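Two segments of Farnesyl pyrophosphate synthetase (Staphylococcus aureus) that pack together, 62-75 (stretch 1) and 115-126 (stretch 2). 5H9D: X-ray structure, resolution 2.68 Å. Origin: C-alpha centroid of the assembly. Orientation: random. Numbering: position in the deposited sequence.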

ATOM      1  N   GLU A  62     -21.390   1.860 -11.509  1.00 65.51           N
ATOM      2  CA  GLU A  62     -20.321   2.821 -11.309  1.00 65.21           C
ATOM      3  C   GLU A  62     -19.614   2.500 -10.002  1.00 66.10           C
ATOM      4  O   GLU A  62     -18.396   2.637  -9.888  1.00 67.64           O
ATOM      5  CB  GLU A  62     -20.870   4.248 -11.253  1.00 66.50           C
ATOM      6  CG  GLU A  62     -19.785   5.345 -11.281  1.00 66.46           C
ATOM      7  CD  GLU A  62     -18.728   5.088 -12.359  1.00 68.38           C
ATOM      8  OE1 GLU A  62     -19.078   4.533 -13.422  1.00 67.81           O
ATOM      9  OE2 GLU A  62     -17.546   5.436 -12.151  1.00 69.57           O
ATOM     10  N   GLN A  63     -20.380   2.068  -9.009  1.00 65.96           N
ATOM     11  CA  GLN A  63     -19.804   1.727  -7.720  1.00 64.08           C
ATOM     12  C   GLN A  63     -18.733   0.648  -7.838  1.00 63.11           C
ATOM     13  O   GLN A  63     -17.770   0.648  -7.065  1.00 63.47           O
ATOM     14  CB  GLN A  63     -20.897   1.256  -6.744  1.00 63.99           C
ATOM     15  CG  GLN A  63     -20.326   0.531  -5.531  1.00 64.44           C
ATOM     16  CD  GLN A  63     -21.337   0.223  -4.462  1.00 63.95           C
ATOM     17  OE1 GLN A  63     -21.032  -0.461  -3.494  1.00 64.77           O
ATOM     18  NE2 GLN A  63     -22.535   0.738  -4.614  1.00 66.38           N
ATOM     19  N   THR A  64     -18.895  -0.276  -8.787  1.00 61.24           N
ATOM     20  CA  THR A  64     -17.910  -1.344  -8.921  1.00 60.99           C
ATOM     21  C   THR A  64     -16.702  -0.845  -9.709  1.00 59.45           C
ATOM     22  O   THR A  64     -15.590  -1.289  -9.474  1.00 60.50           O
ATOM     23  CB  THR A  64     -18.500  -2.638  -9.572  1.00 61.50           C
ATOM     24  OG1 THR A  64     -18.761  -2.397 -10.950  1.00 67.52           O
ATOM     25  CG2 THR A  64     -19.811  -3.054  -8.921  1.00 60.48           C
ATOM     26  N   TYR A  65     -16.908   0.091 -10.628  1.00 58.02           N
ATOM     27  CA  TYR A  65     -15.788   0.649 -11.371  1.00 55.97           C
ATOM     28  C   TYR A  65     -14.968   1.487 -10.430  1.00 56.77           C
ATOM     29  O   TYR A  65     -13.757   1.628 -10.624  1.00 56.89           O
ATOM     30  CB  TYR A  65     -16.251   1.564 -12.478  1.00 56.33           C
ATOM     31  CG  TYR A  65     -16.760   0.853 -13.678  1.00 58.26           C
ATOM     32  CD1 TYR A  65     -15.930   0.031 -14.429  1.00 57.40           C
ATOM     33  CD2 TYR A  65     -18.087   0.973 -14.051  1.00 60.87           C
ATOM     34  CE1 TYR A  65     -16.411  -0.664 -15.520  1.00 59.09           C
ATOM     35  CE2 TYR A  65     -18.583   0.274 -15.150  1.00 62.35           C
ATOM     36  CZ  TYR A  65     -17.743  -0.543 -15.871  1.00 60.86           C
ATOM     37  OH  TYR A  65     -18.263  -1.266 -16.911  1.00 62.37           O
ATOM     38  N   GLN A  66     -15.625   2.078  -9.427  1.00 55.70           N
ATOM     39  CA  GLN A  66     -14.907   2.911  -8.486  1.00 55.13           C
ATOM     40  C   GLN A  66     -14.041   2.065  -7.546  1.00 55.04           C
ATOM     41  O   GLN A  66     -12.950   2.483  -7.141  1.00 55.94           O
ATOM     42  CB  GLN A  66     -15.874   3.791  -7.690  1.00 57.10           C
ATOM     43  CG  GLN A  66     -16.582   4.903  -8.492  1.00 58.26           C
ATOM     44  CD  GLN A  66     -15.623   5.911  -9.120  1.00 59.48           C
ATOM     45  OE1 GLN A  66     -14.741   6.446  -8.449  1.00 59.12           O
ATOM     46  NE2 GLN A  66     -15.804   6.182 -10.412  1.00 57.53           N
ATOM     47  N   VAL A  67     -14.491   0.867  -7.201  1.00 53.25           N
ATOM     48  CA  VAL A  67     -13.665   0.054  -6.320  1.00 51.71           C
ATOM     49  C   VAL A  67     -12.481  -0.470  -7.135  1.00 48.72           C
ATOM     50  O   VAL A  67     -11.374  -0.633  -6.639  1.00 47.51           O
ATOM     51  CB  VAL A  67     -14.482  -1.106  -5.677  1.00 49.88           C
ATOM     52  CG1 VAL A  67     -13.612  -1.883  -4.710  1.00 46.79           C
ATOM     53  CG2 VAL A  67     -15.647  -0.525  -4.918  1.00 49.61           C
ATOM     54  N   ALA A  68     -12.728  -0.695  -8.406  1.00 47.66           N
ATOM     55  CA  ALA A  68     -11.684  -1.152  -9.319  1.00 48.93           C
ATOM     56  C   ALA A  68     -10.575  -0.080  -9.427  1.00 48.97           C
ATOM     57  O   ALA A  68      -9.388  -0.406  -9.326  1.00 49.55           O
ATOM     58  CB  ALA A  68     -12.303  -1.465 -10.701  1.00 47.67           C
ATOM     59  N   VAL A  69     -10.979   1.187  -9.617  1.00 48.95           N
ATOM     60  CA  VAL A  69     -10.063   2.323  -9.698  1.00 47.68           C
ATOM     61  C   VAL A  69      -9.292   2.438  -8.368  1.00 49.16           C
ATOM     62  O   VAL A  69      -8.083   2.641  -8.349  1.00 49.07           O
ATOM     63  CB  VAL A  69     -10.851   3.642 -10.002  1.00 46.94           C
ATOM     64  CG1 VAL A  69     -10.013   4.837  -9.701  1.00 43.73           C
ATOM     65  CG2 VAL A  69     -11.242   3.697 -11.478  1.00 45.54           C
ATOM     66  N   ALA A  70      -9.989   2.279  -7.250  1.00 50.64           N
ATOM     67  CA  ALA A  70      -9.334   2.346  -5.941  1.00 51.48           C
ATOM     68  C   ALA A  70      -8.298   1.250  -5.768  1.00 51.22           C
ATOM     69  O   ALA A  70      -7.202   1.519  -5.295  1.00 51.79           O
ATOM     70  CB  ALA A  70     -10.368   2.248  -4.801  1.00 52.75           C
ATOM     71  N   LEU A  71      -8.639   0.019  -6.129  1.00 50.60           N
ATOM     72  CA  LEU A  71      -7.697  -1.087  -5.975  1.00 52.39           C
ATOM     73  C   LEU A  71      -6.401  -0.890  -6.770  1.00 54.01           C
ATOM     74  O   LEU A  71      -5.303  -1.189  -6.265  1.00 55.13           O
ATOM     75  CB  LEU A  71      -8.343  -2.412  -6.396  1.00 53.92           C
ATOM     76  CG  LEU A  71      -9.088  -3.262  -5.375  1.00 54.86           C
ATOM     77  CD1 LEU A  71      -8.036  -3.952  -4.517  1.00 57.68           C
ATOM     78  CD2 LEU A  71     -10.050  -2.414  -4.538  1.00 53.41           C
ATOM     79  N   GLU A  72      -6.513  -0.398  -8.007  1.00 53.02           N
ATOM     80  CA  GLU A  72      -5.322  -0.211  -8.823  1.00 52.40           C
ATOM     81  C   GLU A  72      -4.481   0.936  -8.283  1.00 51.49           C
ATOM     82  O   GLU A  72      -3.274   0.913  -8.394  1.00 52.50           O
ATOM     83  CB  GLU A  72      -5.717   0.030 -10.278  1.00 52.77           C
ATOM     84  CG  GLU A  72      -4.607  -0.140 -11.307  1.00 56.85           C
ATOM     85  CD  GLU A  72      -3.954  -1.509 -11.295  1.00 60.88           C
ATOM     86  OE1 GLU A  72      -4.504  -2.414 -10.644  1.00 64.88           O
ATOM     87  OE2 GLU A  72      -2.887  -1.694 -11.931  1.00 63.08           O
ATOM     88  N   LEU A  73      -5.111   1.938  -7.679  1.00 51.09           N
ATOM     89  CA  LEU A  73      -4.365   3.071  -7.130  1.00 49.59           C
ATOM     90  C   LEU A  73      -3.580   2.653  -5.873  1.00 49.92           C
ATOM     91  O   LEU A  73      -2.460   3.111  -5.673  1.00 49.26           O
ATOM     92  CB  LEU A  73      -5.315   4.239  -6.824  1.00 48.62           C
ATOM     93  CG  LEU A  73      -6.041   4.993  -7.954  1.00 50.53           C
ATOM     94  CD1 LEU A  73      -7.112   5.940  -7.425  1.00 49.48           C
ATOM     95  CD2 LEU A  73      -5.042   5.785  -8.757  1.00 50.14           C
ATOM     96  N   ILE A  74      -4.162   1.782  -5.036  1.00 49.68           N
ATOM     97  CA  ILE A  74      -3.490   1.294  -3.828  1.00 50.38           C
ATOM     98  C   ILE A  74      -2.334   0.365  -4.270  1.00 49.82           C
ATOM     99  O   ILE A  74      -1.230   0.395  -3.709  1.00 47.86           O
ATOM    100  CB  ILE A  74      -4.484   0.514  -2.876  1.00 51.75           C
ATOM    101  CG1 ILE A  74      -5.445   1.498  -2.198  1.00 51.97           C
ATOM    102  CG2 ILE A  74      -3.711  -0.220  -1.774  1.00 50.85           C
ATOM    103  CD1 ILE A  74      -6.774   0.881  -1.764  1.00 50.72           C
ATOM    104  N   HIS A  75      -2.607  -0.468  -5.266  1.00 48.45           N
ATOM    105  CA  HIS A  75      -1.593  -1.348  -5.827  1.00 50.10           C
ATOM    106  C   HIS A  75      -0.373  -0.516  -6.285  1.00 51.11           C
ATOM    107  O   HIS A  75       0.786  -0.823  -5.960  1.00 50.94           O
ATOM    108  CB  HIS A  75      -2.199  -2.084  -7.009  1.00 51.35           C
ATOM    109  CG  HIS A  75      -1.235  -2.959  -7.740  1.00 53.99           C
ATOM    110  ND1 HIS A  75      -0.288  -3.728  -7.091  1.00 55.38           N
ATOM    111  CD2 HIS A  75      -1.085  -3.206  -9.062  1.00 53.09           C
ATOM    112  CE1 HIS A  75       0.403  -4.411  -7.986  1.00 54.79           C
ATOM    113  NE2 HIS A  75      -0.060  -4.111  -9.188  1.00 55.51           N
ATOM    114  N   ALA A 115      -3.903   8.193  -1.010  1.00 53.25           N
ATOM    115  CA  ALA A 115      -4.991   9.058  -0.554  1.00 55.12           C
ATOM    116  C   ALA A 115      -6.169   8.999  -1.516  1.00 56.23           C
ATOM    117  O   ALA A 115      -7.332   8.992  -1.087  1.00 55.58           O
ATOM    118  CB  ALA A 115      -4.505  10.516  -0.409  1.00 55.66           C
ATOM    119  N   LEU A 116      -5.854   8.970  -2.817  1.00 55.74           N
ATOM    120  CA  LEU A 116      -6.874   8.907  -3.858  1.00 54.75           C
ATOM    121  C   LEU A 116      -7.630   7.589  -3.721  1.00 56.97           C
ATOM    122  O   LEU A 116      -8.843   7.532  -3.922  1.00 57.60           O
ATOM    123  CB  LEU A 116      -6.231   8.975  -5.245  1.00 50.73           C
ATOM    124  CG  LEU A 116      -5.613  10.276  -5.765  1.00 48.70           C
ATOM    125  CD1 LEU A 116      -4.915  10.005  -7.134  1.00 43.88           C
ATOM    126  CD2 LEU A 116      -6.708  11.360  -5.837  1.00 41.19           C
ATOM    127  N   GLY A 117      -6.905   6.524  -3.392  1.00 58.61           N
ATOM    128  CA  GLY A 117      -7.538   5.231  -3.217  1.00 61.01           C
ATOM    129  C   GLY A 117      -8.603   5.308  -2.136  1.00 62.83           C
ATOM    130  O   GLY A 117      -9.680   4.733  -2.288  1.00 61.24           O
ATOM    131  N   LEU A 118      -8.300   6.023  -1.046  1.00 64.89           N
ATOM    132  CA  LEU A 118      -9.268   6.199   0.050  1.00 65.50           C
ATOM    133  C   LEU A 118     -10.463   7.037  -0.393  1.00 65.21           C
ATOM    134  O   LEU A 118     -11.593   6.774   0.006  1.00 66.21           O
ATOM    135  CB  LEU A 118      -8.624   6.858   1.265  1.00 65.01           C
ATOM    136  CG  LEU A 118      -7.608   6.029   2.051  1.00 66.94           C
ATOM    137  CD1 LEU A 118      -7.663   6.506   3.500  1.00 66.42           C
ATOM    138  CD2 LEU A 118      -7.896   4.499   1.950  1.00 64.87           C
ATOM    139  N   GLU A 119     -10.208   8.049  -1.212  1.00 65.21           N
ATOM    140  CA  GLU A 119     -11.285   8.883  -1.710  1.00 65.59           C
ATOM    141  C   GLU A 119     -12.225   7.993  -2.495  1.00 64.61           C
ATOM    142  O   GLU A 119     -13.440   8.080  -2.341  1.00 64.67           O
ATOM    143  CB  GLU A 119     -10.779   9.944  -2.676  1.00 67.03           C
ATOM    144  CG  GLU A 119     -10.257  11.223  -2.103  1.00 70.67           C
ATOM    145  CD  GLU A 119     -10.043  12.257  -3.219  1.00 74.75           C
ATOM    146  OE1 GLU A 119      -9.386  13.300  -2.963  1.00 74.77           O
ATOM    147  OE2 GLU A 119     -10.547  12.009  -4.358  1.00 73.96           O
ATOM    148  N   HIS A 120     -11.654   7.142  -3.343  1.00 63.03           N
ATOM    149  CA  HIS A 120     -12.460   6.277  -4.183  1.00 62.17           C
ATOM    150  C   HIS A 120     -13.198   5.123  -3.495  1.00 63.80           C
ATOM    151  O   HIS A 120     -14.194   4.631  -4.015  1.00 63.95           O
ATOM    152  CB  HIS A 120     -11.620   5.779  -5.358  1.00 57.33           C
ATOM    153  CG  HIS A 120     -11.360   6.831  -6.392  1.00 53.17           C
ATOM    154  ND1 HIS A 120     -11.928   6.801  -7.650  1.00 51.42           N
ATOM    155  CD2 HIS A 120     -10.619   7.960  -6.343  1.00 52.77           C
ATOM    156  CE1 HIS A 120     -11.549   7.868  -8.328  1.00 51.48           C
ATOM    157  NE2 HIS A 120     -10.755   8.590  -7.557  1.00 51.91           N
ATOM    158  N   LEU A 121     -12.736   4.709  -2.326  1.00 66.56           N
ATOM    159  CA  LEU A 121     -13.406   3.635  -1.603  1.00 68.68           C
ATOM    160  C   LEU A 121     -14.649   4.153  -0.891  1.00 70.17           C
ATOM    161  O   LEU A 121     -15.487   3.355  -0.472  1.00 69.22           O
ATOM    162  CB  LEU A 121     -12.471   3.014  -0.575  1.00 69.41           C
ATOM    163  CG  LEU A 121     -11.468   2.034  -1.157  1.00 70.66           C
ATOM    164  CD1 LEU A 121     -10.411   1.656  -0.110  1.00 72.29           C
ATOM    165  CD2 LEU A 121     -12.220   0.824  -1.637  1.00 70.48           C
ATOM    166  N   MET A 122     -14.766   5.477  -0.755  1.00 71.64           N
ATOM    167  CA  MET A 122     -15.926   6.075  -0.080  1.00 74.29           C
ATOM    168  C   MET A 122     -17.164   5.985  -0.963  1.00 76.50           C
ATOM    169  O   MET A 122     -18.191   6.609  -0.671  1.00 77.74           O
ATOM    170  CB  MET A 122     -15.681   7.549   0.287  1.00 74.35           C
ATOM    171  CG  MET A 122     -16.096   8.558  -0.800  1.00 74.32           C
ATOM    172  CE  MET A 122     -17.250  10.561   0.749  1.00 71.68           C
ATOM    173  N   ALA A 123     -17.042   5.227  -2.055  1.00 77.38           N
ATOM    174  CA  ALA A 123     -18.140   5.009  -2.988  1.00 78.60           C
ATOM    175  C   ALA A 123     -18.823   3.726  -2.523  1.00 80.39           C
ATOM    176  O   ALA A 123     -19.930   3.394  -2.935  1.00 82.29           O
ATOM    177  CB  ALA A 123     -17.611   4.858  -4.409  1.00 77.08           C
ATOM    178  N   VAL A 124     -18.135   2.983  -1.674  1.00 81.79           N
ATOM    179  CA  VAL A 124     -18.708   1.780  -1.117  1.00 84.37           C
ATOM    180  C   VAL A 124     -19.446   2.371   0.082  1.00 85.90           C
ATOM    181  O   VAL A 124     -18.981   3.350   0.672  1.00 85.59           O
ATOM    182  CB  VAL A 124     -17.614   0.810  -0.638  1.00 85.37           C
ATOM    183  CG1 VAL A 124     -18.250  -0.429  -0.015  1.00 85.94           C
ATOM    184  CG2 VAL A 124     -16.719   0.423  -1.806  1.00 85.09           C
ATOM    185  N   LYS A 125     -20.586   1.791   0.443  1.00 87.11           N
ATOM    186  CA  LYS A 125     -21.375   2.327   1.548  1.00 88.14           C
ATOM    187  C   LYS A 125     -21.319   1.492   2.823  1.00 87.78           C
ATOM    188  O   LYS A 125     -21.469   2.017   3.926  1.00 87.90           O
ATOM    189  CB  LYS A 125     -22.832   2.500   1.095  1.00 89.68           C
ATOM    190  CG  LYS A 125     -22.987   3.149  -0.300  1.00 89.60           C
ATOM    191  CD  LYS A 125     -22.628   2.164  -1.442  1.00 89.44           C
ATOM    192  CE  LYS A 125     -23.677   1.058  -1.640  1.00 89.50           C
ATOM    193  NZ  LYS A 125     -24.914   1.494  -2.382  1.00 87.16           N
ATOM    194  N   ASP A 126     -21.085   0.193   2.671  1.00 88.05           N
ATOM    195  CA  ASP A 126     -21.017  -0.722   3.812  1.00 88.17           C
ATOM    196  C   ASP A 126     -19.755  -0.522   4.667  1.00 87.92           C
ATOM    197  O   ASP A 126     -18.654  -0.876   4.250  1.00 87.58           O
ATOM    198  CB  ASP A 126     -21.071  -2.160   3.303  1.00 88.54           C
ATOM    199  CG  ASP A 126     -21.514  -3.132   4.363  1.00 88.64           C
ATOM    200  OD1 ASP A 126     -20.961  -3.086   5.483  1.00 87.21           O
ATOM    201  OD2 ASP A 126     -22.417  -3.945   4.066  1.00 88.45           O
TER

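Two helical segments of farnesyl pyrophosphate synthetase pack nearly antiparallel, their axes 162° apart in direction and 8.1 Å apart at closest approach, burying 636 Å² counted over both sides. The backbones come nearest at A70 and G117, whose CA atoms lie 4.4 Å apart; Q63 and V67 face A123 and L121 with CA atoms 6.0 Å and 5.9 Å apart.

H120 has the largest covered area of any residue here, 85 Å². Its side chain (chi1 m) enters a hole on the 62-75 helix formed by Q66, V69, A70 and L73, residues that recur along one side of the helix at the spacing of successive turns. The surroundings of the imidazole are mixed. CD1 of L73 lies over one face of the ring, 4.2 Å from H120 CD2, while CG1 of V69 comes within 3.4 Å of H120 ND1. The polar contact is a hydrogen bond from H120 ND1 to Q66 OE1, 2.9 Å long but weak, since its N-H...O angle is only 122°. Q66 reaches it with chi1 and chi2 both m, and the other end of its amide is held within its own helix: Q66 NE2 donates to E62 OE2 at 2.6 Å. The amide thus accepts across the interface from H120 and donates within its own helix to E62, one turn back, and histidine suits its site by offering both a polar nitrogen and a flat surface for leucine.

Beside H120, where the backbones come closest, the residues are small. A70 points its methyl toward the partner helix, with CB 3.6 Å from G117 O, 3.8 Å from H120 CB and 3.8 Å from L121 CG. G117 lies against the 62-75 helix without a side chain; a CB placed ideally there would sit 2.9 Å from I74 CG1, a clash. Around this pair the larger aliphatic residues fill the space: L73 CD1 packs 3.8 Å from L116 CB, and I74 CD1 meets L121 CD1 at 4.1 Å. The CA-to-CB bonds of I74 and L121 point sideways, but the ends of both side chains come nearer to the opposing stretch. L121 also reaches V67, CD2 to CG1 at 4.3 Å. All of these aliphatic residues are buried, as befits groups with no polar side-chain atoms to satisfy.

Q63 covers the next largest area, 73 Å², at the end of the contact where a type I turn runs from L121 to V124. Its CA-to-CB bond points toward the second stretch, and its side chain, extended with chi1 and chi2 both t, lies along A123, V124 and K125. The long chain of K125 bends back to it through p values at chi2, chi3 and chi4. Beside them, V67 CG2 and V124 CG2 make a tight apolar contact at 3.4 Å, and A123 sets its CB 3.9 Å from Q66 CB, its small methyl fitting against the glutamine stem.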